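Local coordinates for hydrolase (Thermus thermophilus, PDB 1UFO), which is of unknown substrate but adopts the alpha/beta hydrolase fold and probably cleaves its substrate with a serine nucleophile, at residues Pro60-Gly63 with Pro68-Ser71. Residues are numbered along the deposited sequence; the frame is centred on the assembly and turned at random.
Sequences PRHG and PPPS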
ATOM      1  N   PRO A  60       0.407 -29.665   3.959  1.00 12.33           N
ATOM      2  CA  PRO A  60      -0.040 -31.072   3.862  1.00 12.91           C
ATOM      3  C   PRO A  60      -0.856 -31.226   2.598  1.00 13.84           C
ATOM      4  O   PRO A  60      -1.638 -30.335   2.195  1.00 12.73           O
ATOM      5  CB  PRO A  60      -0.899 -31.251   5.101  1.00 13.31           C
ATOM      6  CG  PRO A  60      -0.332 -30.323   6.088  1.00 14.97           C
ATOM      7  CD  PRO A  60       0.076 -29.063   5.263  1.00 12.36           C
ATOM      8  N   ARG A  61      -0.698 -32.370   1.922  1.00 14.70           N
ATOM      9  CA  ARG A  61      -1.385 -32.711   0.698  1.00 15.73           C
ATOM     10  C   ARG A  61      -1.029 -31.917  -0.572  1.00 15.42           C
ATOM     11  O   ARG A  61      -1.651 -32.098  -1.628  1.00 16.02           O
ATOM     12  CB  ARG A  61      -2.911 -32.604   0.880  1.00 17.77           C
ATOM     13  CG  ARG A  61      -3.441 -33.503   1.898  1.00 18.25           C
ATOM     14  CD  ARG A  61      -4.966 -33.427   1.969  1.00 17.71           C
ATOM     15  NE  ARG A  61      -5.670 -33.860   0.766  1.00 21.51           N
ATOM     16  CZ  ARG A  61      -6.986 -34.050   0.780  1.00 21.35           C
ATOM     17  NH1 ARG A  61      -7.627 -33.816   1.921  1.00 21.06           N
ATOM     18  NH2 ARG A  61      -7.650 -34.498  -0.299  1.00 23.01           N
ATOM     19  N   HIS A  62      -0.005 -31.069  -0.514  1.00 12.92           N
ATOM     20  CA  HIS A  62       0.378 -30.249  -1.605  1.00 12.11           C
ATOM     21  C   HIS A  62       1.848 -30.478  -2.029  1.00 11.33           C
ATOM     22  O   HIS A  62       2.658 -31.011  -1.258  1.00 11.78           O
ATOM     23  CB  HIS A  62       0.273 -28.762  -1.163  1.00 12.15           C
ATOM     24  CG  HIS A  62      -1.133 -28.278  -1.057  1.00 12.56           C
ATOM     25  ND1 HIS A  62      -1.994 -28.675  -0.056  1.00 11.79           N
ATOM     26  CD2 HIS A  62      -1.841 -27.450  -1.876  1.00 14.04           C
ATOM     27  CE1 HIS A  62      -3.184 -28.109  -0.269  1.00 13.31           C
ATOM     28  NE2 HIS A  62      -3.106 -27.369  -1.362  1.00 12.57           N
ATOM     29  N   GLY A  63       2.142 -30.081  -3.250  1.00 10.42           N
ATOM     30  CA  GLY A  63       3.492 -30.108  -3.747  1.00 10.52           C
ATOM     31  C   GLY A  63       4.092 -31.507  -3.791  1.00 10.98           C
ATOM     32  O   GLY A  63       3.554 -32.447  -4.458  1.00 14.36           O
ATOM     33  N   PRO A  68      -4.078 -36.323  -3.428  1.00 30.45           N
ATOM     34  CA  PRO A  68      -4.220 -34.964  -3.919  1.00 29.74           C
ATOM     35  C   PRO A  68      -4.726 -34.044  -2.829  1.00 27.70           C
ATOM     36  O   PRO A  68      -5.028 -34.466  -1.693  1.00 26.36           O
ATOM     37  CB  PRO A  68      -5.230 -35.131  -5.066  1.00 31.15           C
ATOM     38  CG  PRO A  68      -6.126 -36.141  -4.549  1.00 31.82           C
ATOM     39  CD  PRO A  68      -5.225 -37.155  -3.856  1.00 31.50           C
ATOM     40  N   PRO A  69      -4.812 -32.778  -3.172  1.00 27.43           N
ATOM     41  CA  PRO A  69      -5.291 -31.792  -2.227  1.00 25.26           C
ATOM     42  C   PRO A  69      -6.820 -31.969  -2.193  1.00 23.88           C
ATOM     43  O   PRO A  69      -7.386 -32.810  -2.898  1.00 24.71           O
ATOM     44  CB  PRO A  69      -4.946 -30.491  -2.914  1.00 26.79           C
ATOM     45  CG  PRO A  69      -3.705 -30.874  -3.755  1.00 27.69           C
ATOM     46  CD  PRO A  69      -4.213 -32.124  -4.352  1.00 28.65           C
ATOM     47  N   PRO A  70      -7.483 -31.192  -1.395  1.00 21.54           N
ATOM     48  CA  PRO A  70      -8.936 -31.209  -1.256  1.00 21.70           C
ATOM     49  C   PRO A  70      -9.547 -30.842  -2.631  1.00 22.18           C
ATOM     50  O   PRO A  70      -9.019 -29.977  -3.315  1.00 19.94           O
ATOM     51  CB  PRO A  70      -9.177 -30.095  -0.235  1.00 22.63           C
ATOM     52  CG  PRO A  70      -7.935 -30.116   0.633  1.00 23.88           C
ATOM     53  CD  PRO A  70      -6.815 -30.445  -0.317  1.00 21.82           C
ATOM     54  N   SER A  71     -10.671 -31.480  -3.008  1.00 23.71           N
ATOM     55  CA  SER A  71     -11.336 -31.134  -4.286  1.00 26.03           C
ATOM     56  C   SER A  71     -12.690 -30.499  -3.997  1.00 24.14           C
ATOM     57  O   SER A  71     -13.438 -31.008  -3.148  1.00 22.12           O
ATOM     58  CB  SER A  71     -11.526 -32.377  -5.167  1.00 29.35           C
ATOM     59  OG  SER A  71     -11.849 -33.461  -4.314  1.00 33.94           O
TER
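Arg61 sets CG beside its own backbone N (chi1 -61°) and bends its chain at chi3 (64°), which turns the guanidinium edge to the Pro68 carbonyl. The contact joins two parts of the loop between strand 52-56 and helix 77-103 of this alpha/beta hydrolase fold. Arg61 grips Pro68 O side-on with two nitrogens. The bond from NE to Pro68 O is 2.6 Å long and lies in the carbonyl plane. The bond from NH2 to the same oxygen is 3.0 Å and more bent, with the donor above that plane. Pro70 N lies over one face of the guanidinium, offset toward its rim, and Pro70 CD is 3.8 Å from Arg61 NE. NH1 forms a salt bridge with Glu80 of helix 77-103, so one guanidinium links the proline run to that helix. With an alanine here, Pro68 O would probably lose both donors and Glu80 its cationic mate. Next along the chain, His62 is buried, and its NE2 accepts a hydrogen bond from the backbone N of Gln34. Its ND1 bonds Pro60 O at 2.8 Å, nearly straight. Bonds at both nitrogens hold the ring's rotation. Over one face of that ring sits Pro69 CB, a CH-pi contact 4.2 Å from the His62 centroid.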